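Local atomic coordinates of germination protein YpeB (Bacillus megaterium QM B1551, PDB entry 5BOI), a protein that takes part in the germination of Bacillus spores and, through its PepSY-containing C-terminal region, probably acts as an inhibitory partner of other proteins. Residues Val10-Ala15 and Glu43-Thr48. Residues are numbered along the deposited sequence; the frame is centred on the assembly and turned at random.
Sequences VSEDVA and EVYSLT
Tyr45, on strand 44-50, reaches across to the start of helix 12-22 and ends in a hydrogen bond to the backbone of Val10. From its CB, which leaves the strand in the direction of the helix, the side chain turns so that CG lies anti to the carbonyl carbon (chi1 -64°), and the ring carried beyond it lies against Val10, Glu12 and Ala15. The CD2-CE2 side of the ring meets Ala15 and Val10: CD2 rests 4.0 Å from the CB of Ala15, and further out CE2 packs against CG2 of Val10, also 4.0 Å away. On the CD1-CE1 side, CE1 touches the aliphatic part of Glu12, whose CG comes within 3.4 Å of it, the two side chains crossing at about a right angle. At the tip, the hydroxyl OH donates to the carbonyl O of Val10 over 2.7 Å. The hydroxyl oxygen of Tyr45 lies in the plane of the Val10 carbonyl, with a C=O...O angle of 159°, so the bond fixes the tip of the ring against the segment that leads into the helix. Lower down the strand, Leu47 CD2 adds a looser contact, 4.0 Å from Ala15 O. A phenylalanine in place of Tyr45 would probably keep much of the apolar packing but leave the carbonyl of Val10 without this donor, and so hold the entry to the helix less firmly. Ile33 of the neighbouring strand 30-35 touches Tyr45, Glu12 and Leu47, while Val10 and Tyr45 make backbone hydrogen bonds to Gln64 and Ile62 respectively. The arrangement is that of a helix packed on one face of an antiparallel sheet, consistent with the N-terminal helix and meander of a PepSY domain, here within the YpeB PepSY1-PepSY2 family region.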
ATOM      1  N   VAL A  10      -7.029   7.679  22.326  1.00 95.50           N
ATOM      2  CA  VAL A  10      -5.694   8.015  22.796  1.00 83.72           C
ATOM      3  C   VAL A  10      -5.561   9.529  22.931  1.00 87.49           C
ATOM      4  O   VAL A  10      -6.181  10.286  22.183  1.00 85.09           O
ATOM      5  CB  VAL A  10      -4.601   7.464  21.857  1.00 76.76           C
ATOM      6  CG1 VAL A  10      -4.737   5.956  21.720  1.00 67.42           C
ATOM      7  CG2 VAL A  10      -4.674   8.134  20.487  1.00 67.44           C
ATOM      8  N   SER A  11      -4.771   9.972  23.903  1.00 99.81           N
ATOM      9  CA  SER A  11      -4.580  11.401  24.103  1.00113.71           C
ATOM     10  C   SER A  11      -3.443  11.904  23.225  1.00116.60           C
ATOM     11  O   SER A  11      -2.607  11.124  22.769  1.00120.85           O
ATOM     12  CB  SER A  11      -4.310  11.721  25.575  1.00121.57           C
ATOM     13  OG  SER A  11      -3.099  11.136  26.019  1.00124.93           O
ATOM     14  N   GLU A  12      -3.417  13.214  23.004  1.00112.68           N
ATOM     15  CA  GLU A  12      -2.458  13.844  22.101  1.00113.62           C
ATOM     16  C   GLU A  12      -1.004  13.543  22.468  1.00118.65           C
ATOM     17  O   GLU A  12      -0.103  13.690  21.640  1.00116.02           O
ATOM     18  CB  GLU A  12      -2.689  15.356  22.075  1.00112.09           C
ATOM     19  CG  GLU A  12      -4.148  15.745  21.890  1.00110.52           C
ATOM     20  CD  GLU A  12      -4.340  17.231  21.660  1.00107.57           C
ATOM     21  OE1 GLU A  12      -5.455  17.734  21.915  1.00106.04           O
ATOM     22  OE2 GLU A  12      -3.377  17.893  21.222  1.00106.12           O
ATOM     23  N   ASP A  13      -0.781  13.122  23.711  1.00120.28           N
ATOM     24  CA  ASP A  13       0.551  12.748  24.169  1.00117.27           C
ATOM     25  C   ASP A  13       0.903  11.345  23.681  1.00102.78           C
ATOM     26  O   ASP A  13       2.061  11.051  23.384  1.00102.28           O
ATOM     27  CB  ASP A  13       0.630  12.820  25.697  1.00123.99           C
ATOM     28  CG  ASP A  13       1.905  13.482  26.184  1.00126.13           C
ATOM     29  OD1 ASP A  13       2.984  13.178  25.635  1.00125.30           O
ATOM     30  OD2 ASP A  13       1.824  14.309  27.118  1.00128.20           O
ATOM     31  N   VAL A  14      -0.107  10.484  23.599  1.00 87.83           N
ATOM     32  CA  VAL A  14       0.079   9.121  23.116  1.00 85.34           C
ATOM     33  C   VAL A  14       0.322   9.109  21.607  1.00 81.85           C
ATOM     34  O   VAL A  14       1.187   8.383  21.111  1.00 81.25           O
ATOM     35  CB  VAL A  14      -1.139   8.236  23.452  1.00 82.43           C
ATOM     36  CG1 VAL A  14      -1.045   6.897  22.736  1.00 81.11           C
ATOM     37  CG2 VAL A  14      -1.254   8.040  24.958  1.00 91.59           C
ATOM     38  N   ALA A  15      -0.439   9.924  20.883  1.00 77.80           N
ATOM     39  CA  ALA A  15      -0.278  10.040  19.437  1.00 73.61           C
ATOM     40  C   ALA A  15       1.136  10.511  19.090  1.00 73.61           C
ATOM     41  O   ALA A  15       1.665  10.193  18.027  1.00 72.84           O
ATOM     42  CB  ALA A  15      -1.319  10.992  18.858  1.00 73.74           C
ATOM     43  N   GLU A  43     -12.190  10.959  13.206  1.00 98.81           N
ATOM     44  CA  GLU A  43     -11.475  11.434  14.379  1.00105.67           C
ATOM     45  C   GLU A  43      -9.994  11.141  14.221  1.00 91.56           C
ATOM     46  O   GLU A  43      -9.558   9.995  14.337  1.00 90.14           O
ATOM     47  CB  GLU A  43     -12.028  10.787  15.644  1.00123.51           C
ATOM     48  CG  GLU A  43     -13.455  11.199  15.948  1.00114.92           C
ATOM     49  CD  GLU A  43     -13.994  10.557  17.206  1.00107.87           C
ATOM     50  OE1 GLU A  43     -14.023   9.308  17.272  1.00104.01           O
ATOM     51  OE2 GLU A  43     -14.398  11.301  18.124  1.00108.32           O
ATOM     52  N   VAL A  44      -9.226  12.190  13.948  1.00 82.93           N
ATOM     53  CA  VAL A  44      -7.813  12.057  13.605  1.00 67.49           C
ATOM     54  C   VAL A  44      -6.977  13.161  14.263  1.00 68.43           C
ATOM     55  O   VAL A  44      -7.448  14.291  14.423  1.00 72.66           O
ATOM     56  CB  VAL A  44      -7.629  12.091  12.061  1.00 83.04           C
ATOM     57  CG1 VAL A  44      -6.169  12.263  11.669  1.00 84.66           C
ATOM     58  CG2 VAL A  44      -8.211  10.839  11.419  1.00 79.80           C
ATOM     59  N   TYR A  45      -5.754  12.821  14.671  1.00 61.73           N
ATOM     60  CA  TYR A  45      -4.772  13.816  15.093  1.00 63.73           C
ATOM     61  C   TYR A  45      -3.824  14.178  13.955  1.00 64.91           C
ATOM     62  O   TYR A  45      -3.082  13.326  13.467  1.00 69.31           O
ATOM     63  CB  TYR A  45      -3.954  13.318  16.286  1.00 73.68           C
ATOM     64  CG  TYR A  45      -4.769  13.101  17.536  1.00 85.26           C
ATOM     65  CD1 TYR A  45      -5.114  14.174  18.345  1.00 90.85           C
ATOM     66  CD2 TYR A  45      -5.145  11.827  17.937  1.00 86.59           C
ATOM     67  CE1 TYR A  45      -5.855  13.995  19.493  1.00 95.40           C
ATOM     68  CE2 TYR A  45      -5.875  11.636  19.099  1.00 92.66           C
ATOM     69  CZ  TYR A  45      -6.229  12.725  19.868  1.00 96.87           C
ATOM     70  OH  TYR A  45      -6.959  12.553  21.018  1.00103.12           O
ATOM     71  N   SER A  46      -3.852  15.437  13.531  1.00 60.56           N
ATOM     72  CA  SER A  46      -2.955  15.913  12.477  1.00 62.06           C
ATOM     73  C   SER A  46      -1.679  16.489  13.075  1.00 66.05           C
ATOM     74  O   SER A  46      -1.714  17.502  13.773  1.00 70.30           O
ATOM     75  CB  SER A  46      -3.640  16.971  11.608  1.00 59.95           C
ATOM     76  OG  SER A  46      -4.443  16.375  10.607  1.00 59.31           O
ATOM     77  N   LEU A  47      -0.554  15.849  12.783  1.00 54.86           N
ATOM     78  CA  LEU A  47       0.722  16.265  13.346  1.00 63.05           C
ATOM     79  C   LEU A  47       1.595  16.937  12.300  1.00 63.54           C
ATOM     80  O   LEU A  47       1.607  16.532  11.133  1.00 48.24           O
ATOM     81  CB  LEU A  47       1.469  15.071  13.944  1.00 56.00           C
ATOM     82  CG  LEU A  47       0.973  14.468  15.260  1.00 58.06           C
ATOM     83  CD1 LEU A  47      -0.437  13.907  15.140  1.00 55.96           C
ATOM     84  CD2 LEU A  47       1.924  13.380  15.705  1.00 55.90           C
ATOM     85  N   THR A  48       2.313  17.972  12.726  1.00 62.05           N
ATOM     86  CA  THR A  48       3.325  18.611  11.896  1.00 62.80           C
ATOM     87  C   THR A  48       4.658  18.563  12.630  1.00 64.54           C
ATOM     88  O   THR A  48       4.905  19.358  13.534  1.00 69.45           O
ATOM     89  CB  THR A  48       2.972  20.078  11.558  1.00 62.96           C
ATOM     90  OG1 THR A  48       1.694  20.135  10.914  1.00 64.06           O
ATOM     91  CG2 THR A  48       4.019  20.676  10.631  1.00 57.48           C
TER